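Local coordinates for hypothetical protein PH0435 (Pyrococcus horikoshii, PDB 2YV4) that is of unknown function but, as the C-terminal domain of a Sua5-type protein, probably serves an enzyme that makes threonylcarbamoyl-AMP for tRNA modification, at residues E22-K25 against E26-R30; R66-K70 against A71-V75. All coordinates share one frame; numbering follows the deposited sequence.

Interaction 1: E22-K25 against E26-R30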
loop_
_atom_site.group_PDB
_atom_site.type_symbol
_atom_site.label_atom_id
_atom_site.label_comp_id
_atom_site.label_asym_id
_atom_site.label_seq_id
_atom_site.Cartn_x
_atom_site.Cartn_y
_atom_site.Cartn_z
ATOM N N GLU A 22 4.681 11.264 -2.089
ATOM C CA GLU A 22 5.174 11.641 -3.407
ATOM C C GLU A 22 4.481 10.861 -4.522
ATOM O O GLU A 22 4.005 11.449 -5.492
ATOM C CB GLU A 22 6.688 11.402 -3.482
ATOM C CG GLU A 22 7.325 11.740 -4.825
ATOM C CD GLU A 22 8.736 11.177 -4.963
ATOM O OE1 GLU A 22 9.411 11.486 -5.967
ATOM O OE2 GLU A 22 9.168 10.419 -4.070
ATOM N N LEU A 23 4.428 9.539 -4.380
ATOM C CA LEU A 23 3.800 8.682 -5.380
ATOM C C LEU A 23 2.313 8.978 -5.588
ATOM O O LEU A 23 1.833 8.988 -6.723
ATOM C CB LEU A 23 3.978 7.203 -5.009
ATOM C CG LEU A 23 5.358 6.585 -5.251
ATOM C CD1 LEU A 23 5.389 5.168 -4.694
ATOM C CD2 LEU A 23 5.668 6.577 -6.748
ATOM N N VAL A 24 1.584 9.193 -4.498
ATOM C CA VAL A 24 0.165 9.496 -4.596
ATOM C C VAL A 24 -0.042 10.725 -5.487
ATOM O O VAL A 24 -0.835 10.694 -6.431
ATOM C CB VAL A 24 -0.442 9.739 -3.197
ATOM C CG1 VAL A 24 -1.818 10.390 -3.317
ATOM C CG2 VAL A 24 -0.561 8.404 -2.454
ATOM N N LYS A 25 0.684 11.800 -5.203
ATOM C CA LYS A 25 0.566 13.012 -6.004
ATOM C C LYS A 25 0.884 12.705 -7.461
ATOM O O LYS A 25 0.164 13.132 -8.361
ATOM C CB LYS A 25 1.515 14.094 -5.485
ATOM C CG LYS A 25 1.101 14.694 -4.162
ATOM C CD LYS A 25 2.194 15.598 -3.623
ATOM C CE LYS A 25 1.845 16.138 -2.249
ATOM N NZ LYS A 25 2.967 16.941 -1.693
ATOM N N GLU A 26 1.961 11.959 -7.690
ATOM C CA GLU A 26 2.360 11.598 -9.043
ATOM C C GLU A 26 1.270 10.817 -9.764
ATOM O O GLU A 26 0.924 11.126 -10.905
ATOM C CB GLU A 26 3.646 10.773 -9.014
ATOM C CG GLU A 26 4.917 11.596 -8.866
ATOM C CD GLU A 26 6.132 10.737 -8.549
ATOM O OE1 GLU A 26 6.158 9.562 -8.979
ATOM O OE2 GLU A 26 7.063 11.233 -7.878
ATOM N N LEU A 27 0.727 9.804 -9.099
ATOM C CA LEU A 27 -0.319 8.997 -9.702
ATOM C C LEU A 27 -1.568 9.836 -9.984
ATOM O O LEU A 27 -2.169 9.721 -11.051
ATOM C CB LEU A 27 -0.647 7.811 -8.789
ATOM C CG LEU A 27 0.541 6.853 -8.614
ATOM C CD1 LEU A 27 0.211 5.761 -7.609
ATOM C CD2 LEU A 27 0.902 6.248 -9.967
ATOM N N LYS A 28 -1.949 10.687 -9.035
ATOM C CA LYS A 28 -3.126 11.531 -9.222
ATOM C C LYS A 28 -2.954 12.441 -10.433
ATOM O O LYS A 28 -3.843 12.538 -11.277
ATOM C CB LYS A 28 -3.388 12.392 -7.987
ATOM C CG LYS A 28 -4.121 11.695 -6.852
ATOM C CD LYS A 28 -4.459 12.706 -5.774
ATOM C CE LYS A 28 -5.245 12.105 -4.629
ATOM N NZ LYS A 28 -5.517 13.136 -3.583
ATOM N N GLU A 29 -1.805 13.104 -10.519
ATOM C CA GLU A 29 -1.537 14.007 -11.630
ATOM C C GLU A 29 -1.608 13.282 -12.971
ATOM O O GLU A 29 -1.845 13.903 -14.006
ATOM C CB GLU A 29 -0.166 14.667 -11.463
ATOM C CG GLU A 29 0.148 15.719 -12.519
ATOM C CD GLU A 29 -0.878 16.846 -12.557
ATOM O OE1 GLU A 29 -1.043 17.545 -11.533
ATOM O OE2 GLU A 29 -1.516 17.034 -13.614
ATOM N N ARG A 30 -1.407 11.968 -12.946
ATOM C CA ARG A 30 -1.462 11.158 -14.160
ATOM C C ARG A 30 -2.876 10.656 -14.440
ATOM O O ARG A 30 -3.131 10.060 -15.490
ATOM C CB ARG A 30 -0.510 9.966 -14.053
ATOM C CG ARG A 30 0.962 10.324 -14.185
ATOM C CD ARG A 30 1.842 9.152 -13.783
ATOM N NE ARG A 30 1.508 7.932 -14.515
ATOM C CZ ARG A 30 1.983 6.728 -14.212
ATOM N NH1 ARG A 30 2.815 6.578 -13.191
ATOM N NH2 ARG A 30 1.622 5.672 -14.930
#

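Interaction 2: R66-K70 against A71-V75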
loop_
_atom_site.group_PDB
_atom_site.type_symbol
_atom_site.label_atom_id
_atom_site.label_comp_id
_atom_site.label_asym_id
_atom_site.label_seq_id
_atom_site.Cartn_x
_atom_site.Cartn_y
_atom_site.Cartn_z
ATOM N N ARG A 66 -9.490 -6.324 -1.552
ATOM C CA ARG A 66 -10.828 -6.521 -2.102
ATOM C C ARG A 66 -11.570 -5.191 -2.043
ATOM O O ARG A 66 -12.331 -4.850 -2.949
ATOM C CB ARG A 66 -11.595 -7.595 -1.322
ATOM C CG ARG A 66 -10.974 -8.975 -1.428
ATOM C CD ARG A 66 -11.884 -10.052 -0.864
ATOM N NE ARG A 66 -11.153 -11.293 -0.621
ATOM C CZ ARG A 66 -10.482 -11.557 0.498
ATOM N NH1 ARG A 66 -10.458 -10.668 1.480
ATOM N NH2 ARG A 66 -9.826 -12.705 0.631
ATOM N N TYR A 67 -11.337 -4.444 -0.969
ATOM C CA TYR A 67 -11.962 -3.136 -0.801
ATOM C C TYR A 67 -11.523 -2.229 -1.946
ATOM O O TYR A 67 -12.339 -1.530 -2.553
ATOM C CB TYR A 67 -11.535 -2.504 0.527
ATOM C CG TYR A 67 -12.069 -1.107 0.723
ATOM C CD1 TYR A 67 -13.367 -0.896 1.188
ATOM C CD2 TYR A 67 -11.300 0.006 0.375
ATOM C CE1 TYR A 67 -13.893 0.383 1.291
ATOM C CE2 TYR A 67 -11.814 1.289 0.473
ATOM C CZ TYR A 67 -13.113 1.474 0.927
ATOM O OH TYR A 67 -13.645 2.744 0.984
HETATM N N MSE A 68 -10.226 -2.251 -2.240
HETATM C CA MSE A 68 -9.669 -1.428 -3.306
HETATM C C MSE A 68 -10.262 -1.751 -4.673
HETATM O O MSE A 68 -10.591 -0.848 -5.443
HETATM C CB MSE A 68 -8.151 -1.582 -3.351
HETATM C CG MSE A 68 -7.441 -0.994 -2.144
HETATM SE SE MSE A 68 -7.830 0.893 -1.908
HETATM C CE MSE A 68 -7.396 1.061 -0.019
ATOM N N ASP A 69 -10.394 -3.033 -4.986
ATOM C CA ASP A 69 -10.962 -3.399 -6.277
ATOM C C ASP A 69 -12.438 -3.024 -6.356
ATOM O O ASP A 69 -12.909 -2.561 -7.395
ATOM C CB ASP A 69 -10.771 -4.890 -6.554
ATOM C CG ASP A 69 -9.351 -5.217 -6.995
ATOM O OD1 ASP A 69 -8.701 -4.345 -7.614
ATOM O OD2 ASP A 69 -8.890 -6.344 -6.737
ATOM N N LYS A 70 -13.165 -3.210 -5.258
ATOM C CA LYS A 70 -14.579 -2.857 -5.229
ATOM C C LYS A 70 -14.705 -1.352 -5.476
ATOM O O LYS A 70 -15.697 -0.881 -6.039
ATOM C CB LYS A 70 -15.186 -3.221 -3.871
ATOM C CG LYS A 70 -16.663 -2.892 -3.734
ATOM C CD LYS A 70 -17.178 -3.267 -2.352
ATOM C CE LYS A 70 -18.685 -3.095 -2.243
ATOM N NZ LYS A 70 -19.099 -1.687 -2.486
ATOM N N ALA A 71 -13.686 -0.603 -5.063
ATOM C CA ALA A 71 -13.676 0.846 -5.238
ATOM C C ALA A 71 -13.170 1.269 -6.618
ATOM O O ALA A 71 -13.173 2.453 -6.949
ATOM C CB ALA A 71 -12.824 1.498 -4.153
ATOM N N GLY A 72 -12.729 0.304 -7.417
ATOM C CA GLY A 72 -12.246 0.615 -8.756
ATOM C C GLY A 72 -10.917 1.350 -8.847
ATOM O O GLY A 72 -10.634 2.014 -9.850
ATOM N N VAL A 73 -10.095 1.246 -7.810
ATOM C CA VAL A 73 -8.796 1.911 -7.822
ATOM C C VAL A 73 -7.877 1.333 -8.907
ATOM O O VAL A 73 -7.859 0.124 -9.132
ATOM C CB VAL A 73 -8.100 1.783 -6.445
ATOM C CG1 VAL A 73 -6.657 2.203 -6.552
ATOM C CG2 VAL A 73 -8.819 2.654 -5.424
ATOM N N ASP A 74 -7.120 2.207 -9.568
ATOM C CA ASP A 74 -6.191 1.810 -10.627
ATOM C C ASP A 74 -4.880 1.263 -10.062
ATOM O O ASP A 74 -4.327 0.286 -10.577
ATOM C CB ASP A 74 -5.878 3.006 -11.530
ATOM C CG ASP A 74 -7.112 3.555 -12.214
ATOM O OD1 ASP A 74 -7.807 2.770 -12.895
ATOM O OD2 ASP A 74 -7.385 4.765 -12.071
ATOM N N VAL A 75 -4.384 1.903 -9.006
ATOM C CA VAL A 75 -3.139 1.486 -8.373
ATOM C C VAL A 75 -3.274 1.484 -6.852
ATOM O O VAL A 75 -3.844 2.406 -6.268
ATOM C CB VAL A 75 -1.976 2.422 -8.767
ATOM C CG1 VAL A 75 -0.681 1.979 -8.092
ATOM C CG2 VAL A 75 -1.812 2.428 -10.279
HETATM O O HOH W 1 -9.335 -2.088 -8.870
#

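Interaction 1: E22-K25 against E26-R30
Leu-23 and Leu-27, one helical turn apart, are joined through the backbone: Leu-27 N donates to Leu-23 O at 2.7 Å, almost in line with the carbonyl. The side chain follows, Leu-27 CG packing 3.1 Å from the carbonyl oxygen Leu-23 O. The same i to i+4 bond recurs from Glu-26 to Glu-22, from Lys-28 to Val-24 and from Glu-29 to Lys-25, all straight, as expected of a regular alpha helix.

Apolar contacts are few. Lys-28, with CG beside its own backbone N (chi1 -81°) and the chain extended beyond, runs next to Val-24 and brings CE to 4.1 Å from Val-24 CG1; its methylenes suit a helix flank, and its NZ reaches Asn-43 O.

The charged pair is Glu-22 and Glu-26. Their carboxylates stand perpendicular to each other, and Glu-26 OE2 lies 3.0 Å from Glu-22 OE1, an approach of two acceptors that should be unfavourable unless one is protonated. The salt bridge from Glu-22 OE2 to Lys-19 probably offsets part of the cost. A glutamine in place of Glu-22 would probably leave Lys-19 without its charged mate. Glu-26 OE1 turns to the other side and meets Leu-23 CD2 at 3.8 Å.

The branched residues face inward. In this alpha/beta domain the helix 13-29 lies on the parallel sheet, with Val-24 on Val-34, Val-36 and Ile-77, Leu-23 on Ile-77, and Leu-27 on Val-34, Val-75 and Ile-77, of strands 34-38 and 75-81.

Interaction 2: R66-K70 against A71-V75
Tyr-67 O accepts a hydrogen bond from Ala-71 N at 3.0 Å, an i to i+4 bond near the helix end. The methyl of Ala-71, small enough for the turn, sits 3.5 Å from the same oxygen. Next, Met-68, a selenomethionine, supplies the carbonyl on which the end of the helix turns: Val-73 N donates to its O at 3.2 Å, nearly straight at 165°, whereas the bond from Ala-71 N is weak. Its side chain, bent at chi2 (-58°), lies alongside Val-73, with SE 4.1 Å from CG2, a hydrophobic contact bracketing the turn. Asp-69 O receives a bond from Gly-72 N at 2.9 Å, the donor standing above the carbonyl plane. Gly-72 has positive phi, readily adopted without a side chain, and this reversal completes a Schellman motif. Asp-69 OD1 also accepts a hydrogen bond from a water that donates to Val-73 O as well, tying the carboxylate to the outgoing chain; the carboxylate further accepts from the backbone N of Asn-3 and Ala-4. Lys-70, the last helical residue, is exposed, as suits its charge.

The turn leads from helix 54-70 into strand 75-81, while Met-68 and Val-73 pack on strand 46-49 at the sheet's edge.

Interaction 1 comes first along the chain, in the final turns of helix 13-29; interaction 2 follows, where helix 54-70 ends and the chain turns toward strand 75-81. Their centres are about 16 Å apart, yet they meet directly: Leu-27 CD1 packs 3.9 Å from Val-75 CG1. Strand 75-81 is the shared element, since it lies between strands 34-38 and 5-11 in the middle of the parallel sheet, takes the side chains of helix 13-29 and receives the chain leaving interaction 2. Both interactions thus concern C-terminal ends of helices in one alpha/beta domain, where the chain passes from helix toward the next strand.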